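Local coordinates for DNA repair and telomere maintenance protein nbs1 (Schizosaccharomyces pombe, PDB 3HUF), which serves as the phosphoprotein-binding adaptor subunit of the MRN complex, tethering phosphorylated Ctp1 to Mre11-Rad50 (Rad32-Rad50) in DNA double-strand break repair, at residues F169-Y183 with S196-I209. Residues are numbered along the deposited sequence; the frame is centred on the assembly and turned at random.
Sequences FLKKTVIIDDSYLQY and SLMPDALECFKNII. With SCN (thiocyanate ion), chain E.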
# COMPACT_ATOMS: atom_id res chain seq x y z
N PHE A 169 -9.99 2.62 -7.47
CA PHE A 169 -10.73 1.46 -7.94
C PHE A 169 -10.20 0.93 -9.28
O PHE A 169 -10.00 -0.28 -9.46
CB PHE A 169 -12.21 1.84 -8.10
CG PHE A 169 -13.10 0.69 -8.38
CD1 PHE A 169 -13.42 -0.21 -7.37
CD2 PHE A 169 -13.63 0.49 -9.65
CE1 PHE A 169 -14.26 -1.27 -7.61
CE2 PHE A 169 -14.46 -0.58 -9.90
CZ PHE A 169 -14.78 -1.46 -8.88
N LEU A 170 -9.99 1.85 -10.21
CA LEU A 170 -9.57 1.50 -11.56
C LEU A 170 -8.15 0.97 -11.66
O LEU A 170 -7.90 0.04 -12.43
CB LEU A 170 -9.76 2.69 -12.51
CG LEU A 170 -11.22 2.90 -12.92
CD1 LEU A 170 -11.37 4.27 -13.53
CD2 LEU A 170 -11.63 1.83 -13.92
N LYS A 171 -7.22 1.53 -10.89
CA LYS A 171 -5.84 1.00 -10.90
C LYS A 171 -5.65 -0.21 -9.97
O LYS A 171 -4.52 -0.60 -9.66
CB LYS A 171 -4.77 2.11 -10.72
CG LYS A 171 -5.04 3.19 -9.69
CD LYS A 171 -3.80 4.05 -9.44
CE LYS A 171 -3.84 4.75 -8.07
NZ LYS A 171 -2.46 5.16 -7.60
N LYS A 172 -6.77 -0.79 -9.54
CA LYS A 172 -6.81 -2.04 -8.76
C LYS A 172 -6.23 -1.95 -7.36
O LYS A 172 -5.77 -2.95 -6.78
CB LYS A 172 -6.25 -3.22 -9.57
CG LYS A 172 -7.12 -3.58 -10.77
CD LYS A 172 -6.34 -4.29 -11.86
CE LYS A 172 -7.27 -4.78 -12.95
NZ LYS A 172 -6.57 -5.70 -13.90
N THR A 173 -6.27 -0.75 -6.80
CA THR A 173 -5.90 -0.52 -5.42
C THR A 173 -7.01 -1.09 -4.54
O THR A 173 -8.16 -1.14 -4.96
CB THR A 173 -5.72 0.98 -5.18
OG1 THR A 173 -4.79 1.48 -6.14
CG2 THR A 173 -5.20 1.27 -3.79
N VAL A 174 -6.65 -1.55 -3.35
CA VAL A 174 -7.61 -2.04 -2.36
C VAL A 174 -8.24 -0.84 -1.64
O VAL A 174 -7.56 -0.01 -1.06
CB VAL A 174 -6.91 -2.99 -1.34
CG1 VAL A 174 -7.91 -3.52 -0.31
CG2 VAL A 174 -6.24 -4.16 -2.07
N ILE A 175 -9.57 -0.74 -1.70
CA ILE A 175 -10.24 0.40 -1.09
C ILE A 175 -10.70 0.03 0.31
O ILE A 175 -11.36 -0.96 0.52
CB ILE A 175 -11.40 0.92 -1.98
CG1 ILE A 175 -10.83 1.46 -3.31
CG2 ILE A 175 -12.23 1.98 -1.24
CD1 ILE A 175 -11.91 1.75 -4.32
N ILE A 176 -10.31 0.83 1.28
CA ILE A 176 -10.69 0.52 2.65
C ILE A 176 -11.43 1.71 3.23
O ILE A 176 -11.58 2.75 2.56
CB ILE A 176 -9.44 0.18 3.50
CG1 ILE A 176 -8.39 1.29 3.38
CG2 ILE A 176 -8.88 -1.18 3.09
CD1 ILE A 176 -7.15 1.06 4.22
N ASP A 177 -11.86 1.57 4.47
CA ASP A 177 -12.43 2.69 5.17
C ASP A 177 -12.03 2.70 6.64
O ASP A 177 -11.21 1.90 7.08
CB ASP A 177 -13.96 2.77 4.98
CG ASP A 177 -14.71 1.58 5.56
OD1 ASP A 177 -15.91 1.49 5.25
OD2 ASP A 177 -14.17 0.74 6.32
N ASP A 178 -12.64 3.65 7.35
CA ASP A 178 -12.56 3.87 8.78
C ASP A 178 -12.56 2.59 9.63
O ASP A 178 -11.78 2.46 10.57
CB ASP A 178 -13.79 4.70 9.16
CG ASP A 178 -13.59 5.52 10.39
OD1 ASP A 178 -13.07 6.65 10.24
OD2 ASP A 178 -13.99 5.05 11.48
N SER A 179 -13.47 1.66 9.32
CA SER A 179 -13.61 0.42 10.10
C SER A 179 -12.33 -0.43 10.07
O SER A 179 -11.97 -1.04 11.08
CB SER A 179 -14.84 -0.39 9.65
OG SER A 179 -14.63 -0.96 8.36
N TYR A 180 -11.65 -0.48 8.94
CA TYR A 180 -10.37 -1.16 8.86
C TYR A 180 -9.28 -0.41 9.64
O TYR A 180 -8.43 -1.02 10.30
CB TYR A 180 -9.93 -1.39 7.42
CG TYR A 180 -8.58 -2.07 7.30
CD1 TYR A 180 -8.44 -3.44 7.55
CD2 TYR A 180 -7.45 -1.34 6.96
CE1 TYR A 180 -7.18 -4.06 7.45
CE2 TYR A 180 -6.21 -1.94 6.85
CZ TYR A 180 -6.08 -3.30 7.09
OH TYR A 180 -4.82 -3.86 6.98
N LEU A 181 -9.31 0.92 9.58
CA LEU A 181 -8.36 1.73 10.35
C LEU A 181 -8.53 1.48 11.84
O LEU A 181 -7.55 1.34 12.57
CB LEU A 181 -8.52 3.21 10.02
CG LEU A 181 -8.24 3.61 8.57
CD1 LEU A 181 -8.54 5.08 8.35
CD2 LEU A 181 -6.80 3.29 8.14
N GLN A 182 -9.78 1.38 12.30
CA GLN A 182 -10.07 1.06 13.70
C GLN A 182 -9.44 -0.28 14.11
O GLN A 182 -8.86 -0.39 15.19
CB GLN A 182 -11.59 1.08 13.95
CG GLN A 182 -12.18 2.49 13.89
CD GLN A 182 -13.69 2.50 14.02
OE1 GLN A 182 -14.31 1.46 14.27
NE2 GLN A 182 -14.30 3.68 13.86
N TYR A 183 -9.53 -1.27 13.22
CA TYR A 183 -8.82 -2.53 13.36
C TYR A 183 -7.31 -2.32 13.50
O TYR A 183 -6.72 -2.82 14.45
CB TYR A 183 -9.15 -3.46 12.20
CG TYR A 183 -8.29 -4.70 12.09
CD1 TYR A 183 -8.28 -5.66 13.09
CD2 TYR A 183 -7.50 -4.93 10.96
CE1 TYR A 183 -7.49 -6.81 12.98
CE2 TYR A 183 -6.71 -6.07 10.84
CZ TYR A 183 -6.71 -7.00 11.85
OH TYR A 183 -5.93 -8.14 11.75
N SER A 196 -0.91 -10.86 8.57
CA SER A 196 -2.04 -10.80 9.50
C SER A 196 -3.10 -9.71 9.28
O SER A 196 -4.25 -9.89 9.64
CB SER A 196 -1.54 -10.65 10.93
OG SER A 196 -1.20 -11.89 11.44
N LEU A 197 -2.69 -8.58 8.72
CA LEU A 197 -3.58 -7.42 8.56
C LEU A 197 -4.13 -7.26 7.14
O LEU A 197 -5.06 -6.48 6.92
CB LEU A 197 -2.83 -6.13 8.98
CG LEU A 197 -2.05 -6.18 10.30
CD1 LEU A 197 -1.14 -4.95 10.51
CD2 LEU A 197 -2.98 -6.38 11.48
N MET A 198 -3.57 -8.00 6.19
CA MET A 198 -3.88 -7.85 4.76
C MET A 198 -5.21 -8.41 4.30
O MET A 198 -5.90 -7.75 3.52
CB MET A 198 -2.79 -8.45 3.86
CG MET A 198 -1.44 -7.82 3.89
SD MET A 198 -1.41 -6.02 3.78
CE MET A 198 0.22 -5.79 3.08
N PRO A 199 -5.55 -9.66 4.69
CA PRO A 199 -6.83 -10.18 4.26
C PRO A 199 -8.04 -9.41 4.77
O PRO A 199 -9.07 -9.43 4.12
CB PRO A 199 -6.83 -11.62 4.82
CG PRO A 199 -5.40 -11.96 4.98
CD PRO A 199 -4.81 -10.68 5.47
N ASP A 200 -7.94 -8.77 5.94
CA ASP A 200 -9.08 -8.03 6.49
C ASP A 200 -9.31 -6.80 5.65
O ASP A 200 -10.45 -6.36 5.49
CB ASP A 200 -8.86 -7.60 7.94
CG ASP A 200 -9.06 -8.73 8.94
OD1 ASP A 200 -8.10 -9.03 9.69
OD2 ASP A 200 -10.15 -9.32 9.00
N ALA A 201 -8.24 -6.26 5.09
CA ALA A 201 -8.37 -5.13 4.16
C ALA A 201 -9.15 -5.51 2.89
O ALA A 201 -9.97 -4.72 2.40
CB ALA A 201 -7.01 -4.58 3.80
N LEU A 202 -8.90 -6.71 2.37
CA LEU A 202 -9.58 -7.21 1.18
C LEU A 202 -11.04 -7.50 1.49
O LEU A 202 -11.90 -7.26 0.65
CB LEU A 202 -8.91 -8.47 0.63
CG LEU A 202 -7.47 -8.31 0.11
CD1 LEU A 202 -6.75 -9.65 0.02
CD2 LEU A 202 -7.43 -7.58 -1.25
N GLU A 203 -11.31 -8.00 2.70
CA GLU A 203 -12.69 -8.28 3.11
C GLU A 203 -13.47 -6.98 3.25
O GLU A 203 -14.64 -6.90 2.86
CB GLU A 203 -12.75 -9.05 4.43
CG GLU A 203 -12.68 -10.56 4.27
CD GLU A 203 -13.75 -11.09 3.32
OE1 GLU A 203 -14.96 -10.90 3.60
OE2 GLU A 203 -13.38 -11.68 2.29
N CYS A 204 -12.81 -5.98 3.82
CA CYS A 204 -13.38 -4.64 3.94
C CYS A 204 -13.74 -4.09 2.55
O CYS A 204 -14.86 -3.62 2.33
CB CYS A 204 -12.37 -3.72 4.65
SG CYS A 204 -12.92 -1.99 4.81
N PHE A 205 -12.80 -4.20 1.62
CA PHE A 205 -12.96 -3.74 0.24
C PHE A 205 -14.16 -4.42 -0.41
O PHE A 205 -15.07 -3.73 -0.88
CB PHE A 205 -11.67 -4.02 -0.53
CG PHE A 205 -11.67 -3.53 -1.98
CD1 PHE A 205 -12.56 -2.53 -2.42
CD2 PHE A 205 -10.76 -4.05 -2.88
CE1 PHE A 205 -12.53 -2.10 -3.75
CE2 PHE A 205 -10.73 -3.61 -4.20
CZ PHE A 205 -11.62 -2.63 -4.64
N LYS A 206 -14.19 -5.75 -0.37
CA LYS A 206 -15.26 -6.52 -0.97
C LYS A 206 -16.63 -6.16 -0.39
O LYS A 206 -17.62 -6.17 -1.10
CB LYS A 206 -15.00 -8.03 -0.84
CG LYS A 206 -13.81 -8.48 -1.68
CD LYS A 206 -13.64 -10.02 -1.71
CE LYS A 206 -12.16 -10.40 -2.01
NZ LYS A 206 -12.00 -11.85 -2.38
N ASN A 207 -16.67 -5.84 0.91
CA ASN A 207 -17.94 -5.51 1.55
C ASN A 207 -18.37 -4.10 1.14
O ASN A 207 -19.55 -3.87 0.85
CB ASN A 207 -17.85 -5.68 3.07
CG ASN A 207 -19.20 -5.73 3.73
OD1 ASN A 207 -20.00 -6.67 3.52
ND2 ASN A 207 -19.48 -4.72 4.56
N ILE A 208 -17.41 -3.17 1.05
CA ILE A 208 -17.68 -1.78 0.63
C ILE A 208 -18.45 -1.69 -0.69
O ILE A 208 -19.51 -1.01 -0.76
CB ILE A 208 -16.39 -0.90 0.55
CG1 ILE A 208 -15.87 -0.56 1.94
CG2 ILE A 208 -16.66 0.38 -0.23
CD1 ILE A 208 -14.45 0.08 1.93
N ILE A 209 -17.97 -2.39 -1.71
CA ILE A 209 -18.55 -2.30 -3.05
C ILE A 209 -19.86 -3.07 -3.22
O ILE A 209 -20.61 -2.81 -4.17
CB ILE A 209 -17.53 -2.70 -4.16
CG1 ILE A 209 -17.22 -4.20 -4.11
CG2 ILE A 209 -16.23 -1.86 -4.06
CD1 ILE A 209 -16.37 -4.69 -5.27
S SCN E . 2.61 -7.98 6.67
C SCN E . 0.94 -7.61 7.07
N SCN E . -0.20 -7.66 7.41
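Phe205 lies flat against the backbone of Val174 and Ile175, where helix 198-209 crosses strand 174-176, an edge strand of the parallel sheet of the first BRCT domain. Ile175 N sits over the Phe205 ring centre, 3.4 Å above its plane, and the segment axes cross at 79°. With CG anti to the backbone N (chi1 -177°), the ring reaches along the strand, and Phe205 CZ lies 4.1 Å from Phe169 CD1. Phe205 CA makes a bent CA-H...O contact with Ile175 O, and Ile208 CD1 packs on the same oxygen.

Toward the nearly antiparallel helix 178-183, Ala201 CB sits over one face of the Tyr180 ring, offset toward its rim, in a CH-pi contact 23° off the normal. Tyr180 OH donates a 2.6 Å hydrogen bond to Leu197 O from above the carbonyl plane.

The looser, partly exposed end belongs to Tyr183: its CA is 8.6 Å from Leu197 CA, against 5.1 Å between Ile175 CA and Phe205 CA. Tyr183 OH lies 3.2 Å from Ser196 O, a weak hydrogen bond at most, and 3.1 Å from Asp200 OD1, its proton unsettled between them. At the start of segment 196-209, Leu197 N donates to a thiocyanate N at 3.0 Å.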